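Long-range contacts in family 88 glycosyl hydrolase (Bacteroides thetaiotaomicron, PDB 5NOA), which probably acts on complex arabinogalactan glycans such as those of gum arabic, as a polysaccharide-degrading enzyme of a human gut bacterium: residues G286-G291 against Y337-G342; G333-V338 against F359-F364; G272-S277 against E318-Y323. All coordinates share one frame; numbering follows the deposited sequence.

Contact 1: residues G286-G291 against Y337-G342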
loop_
_atom_site.group_PDB
_atom_site.type_symbol
_atom_site.label_atom_id
_atom_site.label_comp_id
_atom_site.label_asym_id
_atom_site.label_seq_id
_atom_site.Cartn_x
_atom_site.Cartn_y
_atom_site.Cartn_z
ATOM N N GLY A 286 19.907 -9.026 -1.822
ATOM C CA GLY A 286 20.134 -7.671 -2.208
ATOM C C GLY A 286 18.934 -6.766 -2.036
ATOM O O GLY A 286 17.846 -7.161 -1.538
ATOM N N PRO A 287 19.105 -5.487 -2.413
ATOM C CA PRO A 287 18.080 -4.500 -2.195
ATOM C C PRO A 287 16.745 -4.784 -2.902
ATOM O O PRO A 287 16.680 -5.331 -3.987
ATOM C CB PRO A 287 18.661 -3.244 -2.829
ATOM C CG PRO A 287 19.969 -3.532 -3.302
ATOM C CD PRO A 287 20.307 -4.929 -3.055
ATOM N N GLU A 288 15.670 -4.321 -2.282
ATOM C CA GLU A 288 14.384 -4.239 -2.966
ATOM C C GLU A 288 13.678 -3.010 -2.431
ATOM O O GLU A 288 13.741 -2.741 -1.227
ATOM C CB GLU A 288 13.574 -5.512 -2.805
ATOM C CG GLU A 288 12.421 -5.641 -3.815
ATOM C CD GLU A 288 11.185 -4.817 -3.527
ATOM O OE1 GLU A 288 10.747 -4.822 -2.361
ATOM O OE2 GLU A 288 10.599 -4.231 -4.508
ATOM N N THR A 289 12.993 -2.285 -3.310
ATOM C CA THR A 289 12.459 -0.976 -2.961
ATOM C C THR A 289 11.028 -0.949 -2.512
ATOM O O THR A 289 10.678 -0.146 -1.643
ATOM C CB THR A 289 12.686 -0.032 -4.123
ATOM O OG1 THR A 289 14.088 0.114 -4.315
ATOM C CG2 THR A 289 12.045 1.341 -3.961
ATOM N N SER A 290 10.148 -1.701 -3.163
ATOM C CA SER A 290 8.727 -1.529 -2.880
ATOM C C SER A 290 8.348 -1.895 -1.454
ATOM O O SER A 290 7.649 -1.112 -0.781
ATOM C CB SER A 290 7.851 -2.251 -3.910
ATOM O OG SER A 290 8.064 -3.649 -3.922
ATOM N N GLY A 291 8.793 -3.052 -0.980
ATOM C CA GLY A 291 8.549 -3.397 0.449
ATOM C C GLY A 291 9.132 -2.365 1.371
ATOM O O GLY A 291 8.445 -1.801 2.206
ATOM N N TYR A 337 15.352 -0.619 -8.291
ATOM C CA TYR A 337 15.342 -1.802 -7.438
ATOM C C TYR A 337 13.930 -2.233 -7.041
ATOM O O TYR A 337 13.743 -2.861 -5.992
ATOM C CB TYR A 337 16.267 -1.669 -6.227
ATOM C CG TYR A 337 17.726 -1.640 -6.538
ATOM C CD1 TYR A 337 18.418 -2.810 -6.803
ATOM C CD2 TYR A 337 18.416 -0.463 -6.504
ATOM C CE1 TYR A 337 19.764 -2.814 -7.035
ATOM C CE2 TYR A 337 19.783 -0.438 -6.760
ATOM C CZ TYR A 337 20.480 -1.615 -7.019
ATOM O OH TYR A 337 21.810 -1.583 -7.233
ATOM N N VAL A 338 12.954 -1.980 -7.903
ATOM C CA VAL A 338 11.612 -2.441 -7.641
ATOM C C VAL A 338 11.455 -3.880 -8.148
ATOM O O VAL A 338 11.687 -4.162 -9.318
ATOM C CB VAL A 338 10.558 -1.534 -8.266
ATOM C CG1 VAL A 338 9.144 -2.069 -8.018
ATOM C CG2 VAL A 338 10.702 -0.120 -7.747
ATOM N N GLN A 339 11.070 -4.807 -7.282
ATOM C CA GLN A 339 10.837 -6.195 -7.720
ATOM C C GLN A 339 9.696 -6.196 -8.756
ATOM O O GLN A 339 8.602 -5.769 -8.451
ATOM C CB GLN A 339 10.448 -7.056 -6.551
ATOM C CG GLN A 339 10.182 -8.522 -6.884
ATOM C CD GLN A 339 9.796 -9.322 -5.644
ATOM O OE1 GLN A 339 9.368 -8.781 -4.647
ATOM N NE2 GLN A 339 9.984 -10.613 -5.711
ATOM N N PRO A 340 9.959 -6.683 -9.989
ATOM C CA PRO A 340 8.954 -6.612 -11.038
ATOM C C PRO A 340 7.853 -7.656 -10.905
ATOM O O PRO A 340 8.103 -8.745 -10.393
ATOM C CB PRO A 340 9.775 -6.885 -12.299
ATOM C CG PRO A 340 10.956 -7.610 -11.863
ATOM C CD PRO A 340 11.267 -7.169 -10.486
ATOM N N ILE A 341 6.669 -7.324 -11.399
ATOM C CA ILE A 341 5.547 -8.267 -11.402
ATOM C C ILE A 341 5.934 -9.572 -12.060
ATOM O O ILE A 341 5.644 -10.657 -11.539
ATOM C CB ILE A 341 4.291 -7.659 -12.064
ATOM C CG1 ILE A 341 3.766 -6.518 -11.194
ATOM C CG2 ILE A 341 3.217 -8.719 -12.312
ATOM C CD1 ILE A 341 2.806 -5.582 -11.931
ATOM N N GLY A 342 6.596 -9.497 -13.176
ATOM C CA GLY A 342 6.912 -10.792 -13.857
ATOM C C GLY A 342 8.162 -11.523 -13.411
ATOM O O GLY A 342 8.643 -12.406 -14.102
HETATM O O HOH W 1 9.527 -7.526 -2.033
#
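Glu288 OE2 is gripped by three donors. Gln339 N, from across the contact, meets it at 2.9 Å in an almost straight bond (175°), on the anti side and a little out of the carboxylate plane. Ser290 OG donates to Glu288 OE2 at 2.7 Å on the syn side. Ser290 N reaches the same oxygen from well above the plane. Glu288 OE1 takes Gly291 N at 3.0 Å through its syn lone pair. A bend at chi2 (-78°) brings the carboxylate round to these N-H groups. Arg227 NH1 also hydrogen-bonds both Ser290 OG and Gln339 O. An alanine at Glu288 would probably leave Gln339 N, Ser290 N and Gly291 N without their acceptor. Alongside, Thr289 N donates to Tyr337 O at 2.8 Å, from above the carbonyl plane. Pro287 CG lies over one face of the Tyr337 ring, offset toward the rim, 4.1 Å from its centroid, in a CH-pi contact. Glu288 is thus a side-chain N-cap of helix 289-304 that also ties down the loop before helix 358-377, two helices of the (alpha/alpha)6 barrel fold characteristic of family 88.

Contact 2: residues G333-V338 against F359-F364; sequences GKIGYV and FGVGAF
Ile335 points its side chain at helix 358-377 and makes the larger part of the loop's share of the contact. The setting is the (alpha/alpha)6 barrel of family 88, in which this loop follows helix 310-328 and runs along the beginning of helix 358-377. No hydrogen bond joins the two segments, and the contact is apolar. CG1 of Ile335 is anti to the carbonyl carbon, and a further bend at chi2 (-52°) carries CD1 over the Phe364 ring. CD1 sits above the centre of that ring, 3.5 Å from the centroid and only 8° off the normal. This is a well-formed CH-pi contact, with the methyl nearly equally far from all six ring carbons. CG1 of Ile335 also meets Val361 CG2 at 4.2 Å. Val40 and Trp44 of helix 29-47 border this patch, one beside Ile335 and the other beside Val361. Further on, the carbonyls of Ile335 and Gly336 face other partners: they accept hydrogen bonds from Thr356 OG1 and Thr289 OG1. The ring of Tyr337 turns to helix 310-328 instead. Val338 brings the chain back to the helix with both methyls. Its CG2 lies 4.1 Å from Gly360 CA. The bare backbone of Gly360 allows this approach, because a CB there would stand 2.6 Å from CG2 of Val338. The other methyl, CG1, heads for Phe359. CG of Phe359 stands between its backbone N and carbonyl carbon (chi1 64°), and the two side chains slide past each other in opposite directions. Val338 CG1 comes obliquely to the ring, 3.7 Å from Phe359 CE1 and 3.9 Å from Phe359 CZ.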
loop_
_atom_site.group_PDB
_atom_site.type_symbol
_atom_site.label_atom_id
_atom_site.label_comp_id
_atom_site.label_asym_id
_atom_site.label_seq_id
_atom_site.Cartn_x
_atom_site.Cartn_y
_atom_site.Cartn_z
ATOM N N GLY A 333 14.994 11.114 -11.114
ATOM C CA GLY A 333 13.725 10.839 -10.500
ATOM C C GLY A 333 13.201 9.419 -10.667
ATOM O O GLY A 333 12.205 9.070 -10.062
ATOM N N LYS A 334 13.899 8.576 -11.416
ATOM C CA LYS A 334 13.509 7.172 -11.522
ATOM C C LYS A 334 13.723 6.471 -10.182
ATOM O O LYS A 334 14.700 6.713 -9.483
ATOM C CB LYS A 334 14.319 6.512 -12.637
ATOM C CG LYS A 334 13.902 5.097 -12.912
ATOM C CD LYS A 334 14.622 4.541 -14.145
ATOM C CE LYS A 334 14.195 3.127 -14.428
ATOM N NZ LYS A 334 14.849 2.629 -15.670
ATOM N N ILE A 335 12.777 5.621 -9.809
ATOM C CA ILE A 335 12.872 4.783 -8.607
ATOM C C ILE A 335 13.229 3.380 -9.027
ATOM O O ILE A 335 12.446 2.691 -9.647
ATOM C CB ILE A 335 11.536 4.769 -7.854
ATOM C CG1 ILE A 335 11.104 6.196 -7.462
ATOM C CG2 ILE A 335 11.601 3.843 -6.641
ATOM C CD1 ILE A 335 12.176 6.975 -6.730
ATOM N N GLY A 336 14.437 2.943 -8.663
ATOM C CA GLY A 336 14.929 1.632 -9.035
ATOM C C GLY A 336 14.828 0.569 -7.976
ATOM O O GLY A 336 14.301 0.815 -6.897
ATOM N N TYR A 337 15.352 -0.619 -8.291
ATOM C CA TYR A 337 15.342 -1.802 -7.438
ATOM C C TYR A 337 13.930 -2.233 -7.041
ATOM O O TYR A 337 13.743 -2.861 -5.992
ATOM C CB TYR A 337 16.267 -1.669 -6.227
ATOM C CG TYR A 337 17.726 -1.640 -6.538
ATOM C CD1 TYR A 337 18.418 -2.810 -6.803
ATOM C CD2 TYR A 337 18.416 -0.463 -6.504
ATOM C CE1 TYR A 337 19.764 -2.814 -7.035
ATOM C CE2 TYR A 337 19.783 -0.438 -6.760
ATOM C CZ TYR A 337 20.480 -1.615 -7.019
ATOM O OH TYR A 337 21.810 -1.583 -7.233
ATOM N N VAL A 338 12.954 -1.980 -7.903
ATOM C CA VAL A 338 11.612 -2.441 -7.641
ATOM C C VAL A 338 11.455 -3.880 -8.148
ATOM O O VAL A 338 11.687 -4.162 -9.318
ATOM C CB VAL A 338 10.558 -1.534 -8.266
ATOM C CG1 VAL A 338 9.144 -2.069 -8.018
ATOM C CG2 VAL A 338 10.702 -0.120 -7.747
ATOM N N PHE A 359 3.577 0.955 -9.112
ATOM C CA PHE A 359 3.324 0.729 -7.691
ATOM C C PHE A 359 4.550 1.062 -6.849
ATOM O O PHE A 359 4.406 1.493 -5.708
ATOM C CB PHE A 359 2.818 -0.694 -7.431
ATOM C CG PHE A 359 3.811 -1.780 -7.759
ATOM C CD1 PHE A 359 4.755 -2.171 -6.838
ATOM C CD2 PHE A 359 3.787 -2.424 -8.992
ATOM C CE1 PHE A 359 5.682 -3.138 -7.166
ATOM C CE2 PHE A 359 4.732 -3.402 -9.308
ATOM C CZ PHE A 359 5.668 -3.755 -8.384
ATOM N N GLY A 360 5.752 0.890 -7.397
ATOM C CA GLY A 360 6.981 1.225 -6.671
ATOM C C GLY A 360 7.104 2.719 -6.481
ATOM O O GLY A 360 7.518 3.204 -5.429
ATOM N N VAL A 361 6.782 3.471 -7.521
ATOM C CA VAL A 361 6.771 4.934 -7.419
ATOM C C VAL A 361 5.719 5.358 -6.414
ATOM O O VAL A 361 5.970 6.240 -5.576
ATOM C CB VAL A 361 6.531 5.580 -8.799
ATOM C CG1 VAL A 361 6.219 7.069 -8.701
ATOM C CG2 VAL A 361 7.713 5.294 -9.731
ATOM N N GLY A 362 4.536 4.742 -6.478
ATOM C CA GLY A 362 3.514 5.056 -5.491
ATOM C C GLY A 362 3.999 4.856 -4.057
ATOM O O GLY A 362 3.806 5.728 -3.198
ATOM N N ALA A 363 4.621 3.708 -3.790
ATOM C CA ALA A 363 5.144 3.428 -2.464
ATOM C C ALA A 363 6.206 4.435 -2.030
ATOM O O ALA A 363 6.221 4.896 -0.878
ATOM C CB ALA A 363 5.710 2.005 -2.428
ATOM N N PHE A 364 7.108 4.761 -2.972
ATOM C CA PHE A 364 8.150 5.735 -2.690
ATOM C C PHE A 364 7.531 7.082 -2.308
ATOM O O PHE A 364 7.968 7.748 -1.361
ATOM C CB PHE A 364 9.092 5.855 -3.890
ATOM C CG PHE A 364 10.281 6.722 -3.625
ATOM C CD1 PHE A 364 10.175 8.114 -3.681
ATOM C CD2 PHE A 364 11.498 6.148 -3.310
ATOM C CE1 PHE A 364 11.278 8.887 -3.391
ATOM C CE2 PHE A 364 12.597 6.921 -3.051
ATOM C CZ PHE A 364 12.466 8.285 -3.086
#

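Contact 3: residues G272-S277 against E318-Y323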
loop_
_atom_site.group_PDB
_atom_site.type_symbol
_atom_site.label_atom_id
_atom_site.label_comp_id
_atom_site.label_asym_id
_atom_site.label_seq_id
_atom_site.Cartn_x
_atom_site.Cartn_y
_atom_site.Cartn_z
ATOM N N GLY A 272 19.627 -1.284 5.487
ATOM C CA GLY A 272 18.447 -0.410 5.574
ATOM C C GLY A 272 17.214 -0.839 4.800
ATOM O O GLY A 272 16.121 -0.388 5.093
ATOM N N TYR A 273 17.407 -1.727 3.847
ATOM C CA TYR A 273 16.308 -2.323 3.097
ATOM C C TYR A 273 15.832 -3.613 3.735
ATOM O O TYR A 273 16.486 -4.151 4.639
ATOM C CB TYR A 273 16.698 -2.502 1.622
ATOM C CG TYR A 273 17.923 -3.321 1.362
ATOM C CD1 TYR A 273 17.900 -4.705 1.451
ATOM C CD2 TYR A 273 19.118 -2.726 1.023
ATOM C CE1 TYR A 273 19.033 -5.458 1.186
ATOM C CE2 TYR A 273 20.243 -3.471 0.782
ATOM C CZ TYR A 273 20.195 -4.854 0.852
ATOM O OH TYR A 273 21.295 -5.635 0.602
ATOM N N TRP A 274 14.724 -4.120 3.205
ATOM C CA TRP A 274 14.235 -5.447 3.474
ATOM C C TRP A 274 14.375 -6.278 2.212
ATOM O O TRP A 274 14.051 -5.821 1.133
ATOM C CB TRP A 274 12.788 -5.422 3.916
ATOM C CG TRP A 274 12.598 -4.951 5.329
ATOM C CD1 TRP A 274 12.327 -5.726 6.399
ATOM C CD2 TRP A 274 12.589 -3.595 5.804
ATOM N NE1 TRP A 274 12.152 -4.953 7.520
ATOM C CE2 TRP A 274 12.289 -3.643 7.173
ATOM C CE3 TRP A 274 12.763 -2.356 5.208
ATOM C CZ2 TRP A 274 12.196 -2.507 7.941
ATOM C CZ3 TRP A 274 12.661 -1.223 5.980
ATOM C CH2 TRP A 274 12.360 -1.312 7.313
ATOM N N THR A 275 14.843 -7.497 2.374
ATOM C CA THR A 275 14.989 -8.418 1.260
ATOM C C THR A 275 13.650 -9.034 0.902
ATOM O O THR A 275 12.723 -9.109 1.737
ATOM C CB THR A 275 16.043 -9.498 1.572
ATOM O OG1 THR A 275 15.784 -10.076 2.848
ATOM C CG2 THR A 275 17.427 -8.922 1.592
ATOM N N ARG A 276 13.567 -9.486 -0.341
ATOM C CA ARG A 276 12.346 -10.059 -0.866
ATOM C C ARG A 276 11.753 -11.146 0.024
ATOM O O ARG A 276 10.524 -11.178 0.204
ATOM C CB ARG A 276 12.585 -10.552 -2.308
ATOM C CG ARG A 276 12.692 -9.425 -3.320
ATOM C CD ARG A 276 13.238 -9.875 -4.643
ATOM N NE ARG A 276 14.678 -10.057 -4.541
ATOM C CZ ARG A 276 15.426 -10.626 -5.483
ATOM N NH1 ARG A 276 14.871 -11.090 -6.605
ATOM N NH2 ARG A 276 16.717 -10.723 -5.325
ATOM N N SER A 277 12.576 -12.047 0.582
ATOM C CA SER A 277 12.177 -12.949 1.689
ATOM C C SER A 277 12.709 -12.286 2.958
ATOM O O SER A 277 13.925 -12.204 3.174
ATOM C CB SER A 277 12.750 -14.348 1.510
ATOM O OG SER A 277 12.218 -15.258 2.447
ATOM N N GLU A 318 15.200 5.872 9.700
ATOM C CA GLU A 318 16.312 6.624 9.153
ATOM C C GLU A 318 17.179 5.779 8.239
ATOM O O GLU A 318 17.613 6.248 7.170
ATOM C CB GLU A 318 17.184 7.253 10.238
ATOM C CG GLU A 318 16.467 8.354 11.006
ATOM C CD GLU A 318 15.969 9.460 10.108
ATOM O OE1 GLU A 318 16.744 10.029 9.284
ATOM O OE2 GLU A 318 14.771 9.747 10.161
ATOM N N LYS A 319 17.457 4.539 8.623
ATOM C CA LYS A 319 18.254 3.648 7.780
ATOM C C LYS A 319 17.511 3.342 6.488
ATOM O O LYS A 319 18.128 3.225 5.427
ATOM C CB LYS A 319 18.603 2.361 8.521
ATOM C CG LYS A 319 19.679 2.503 9.558
ATOM C CD LYS A 319 20.094 1.151 10.126
ATOM C CE LYS A 319 19.196 0.759 11.259
ATOM N NZ LYS A 319 19.709 -0.486 11.879
ATOM N N ALA A 320 16.190 3.164 6.574
ATOM C CA ALA A 320 15.389 2.887 5.379
ATOM C C ALA A 320 15.370 4.054 4.404
ATOM O O ALA A 320 15.534 3.866 3.196
ATOM C CB ALA A 320 13.997 2.469 5.771
ATOM N N TRP A 321 15.178 5.252 4.945
ATOM C CA TRP A 321 15.181 6.438 4.078
ATOM C C TRP A 321 16.540 6.664 3.455
ATOM O O TRP A 321 16.647 7.106 2.319
ATOM C CB TRP A 321 14.697 7.695 4.818
ATOM C CG TRP A 321 14.721 8.863 3.896
ATOM C CD1 TRP A 321 15.649 9.845 3.869
ATOM C CD2 TRP A 321 13.854 9.083 2.789
ATOM N NE1 TRP A 321 15.397 10.702 2.816
ATOM C CE2 TRP A 321 14.301 10.247 2.138
ATOM C CE3 TRP A 321 12.721 8.407 2.282
ATOM C CZ2 TRP A 321 13.674 10.735 1.002
ATOM C CZ3 TRP A 321 12.109 8.900 1.159
ATOM C CH2 TRP A 321 12.586 10.060 0.541
ATOM N N LYS A 322 17.601 6.370 4.203
ATOM C CA LYS A 322 18.910 6.432 3.645
ATOM C C LYS A 322 19.048 5.530 2.386
ATOM O O LYS A 322 19.529 5.957 1.342
ATOM C CB LYS A 322 19.904 6.097 4.726
ATOM C CG LYS A 322 21.298 5.968 4.220
ATOM C CD LYS A 322 22.251 5.811 5.392
ATOM C CE LYS A 322 23.643 5.453 4.932
ATOM N NZ LYS A 322 24.275 6.655 4.377
ATOM N N TYR A 323 18.578 4.296 2.485
ATOM C CA TYR A 323 18.552 3.421 1.331
ATOM C C TYR A 323 17.708 4.020 0.205
ATOM O O TYR A 323 18.126 4.031 -0.961
ATOM C CB TYR A 323 18.023 2.026 1.737
ATOM C CG TYR A 323 17.576 1.250 0.514
ATOM C CD1 TYR A 323 18.490 0.657 -0.348
ATOM C CD2 TYR A 323 16.241 1.209 0.155
ATOM C CE1 TYR A 323 18.092 0.035 -1.506
ATOM C CE2 TYR A 323 15.830 0.563 -0.993
ATOM C CZ TYR A 323 16.765 -0.009 -1.838
ATOM O OH TYR A 323 16.419 -0.631 -3.026
#
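Tyr273 and Tyr323 form the aromatic part of the contact, and they pack closely. Tyr273 CB stands over the centre of the Tyr323 ring, 3.9 Å from its centroid, in a CH-pi contact. With CG of Tyr273 lodged between its backbone N and carbonyl carbon (chi1 57°), the ring turns an edge to the same neighbour. Its CD2 is 3.7 Å from Tyr323 CD1. The rings make an edge-to-face pair with planes at 65°. Tyr323 OH is held in turn by Thr289 OG1. The backbones also come close at Gly272, its CA 4.5 Å from Ala320 CA. Its carbonyl O receives a CA-H...O contact from Ala320 CA at 3.4 Å. A CB on Gly272 would clash with Lys319 O, and with this backbone shape it would also press on the carbonyl O of the preceding residue. In the (alpha/alpha)6 barrel, this loop between helices 250-266 and 289-304 thus lies directly against helix 310-328. Trp274 adds a lighter touch: the ring edge at CZ3 meets Ala320 CB at 3.9 Å. Its indole NE1 hydrogen-bonds Val264 O of helix 250-266. The solvent side belongs to Lys319. Only the root of this exposed side chain takes part, with CB 4.0 Å from Gly272 CA. Beyond it the chain bends at chi3 and its amino end leads away from the loop.

Contact 1 lies on the same side of the chain's centre as contacts 2 and 3, and Thr289 touches both. Its OG1 is 2.7 Å from Gly336 O of contact 2 and 2.8 Å from Tyr323 OH of contact 3, both probable hydrogen bonds. Contacts 1 and 2 share Tyr337 and Val338, and their centres are about 9 Å apart. Contact 3 is centred about 11 Å from contact 1 and about 13 Å from contact 2. Contacts 2 and 3 touch directly where Phe364 CZ lies 4.0 Å from Trp321 CH2. Contact 3 sets the loop before helix 289-304 on helix 310-328; contacts 1 and 2 set the loop after helix 310-328 on helices 289-304 and 358-377.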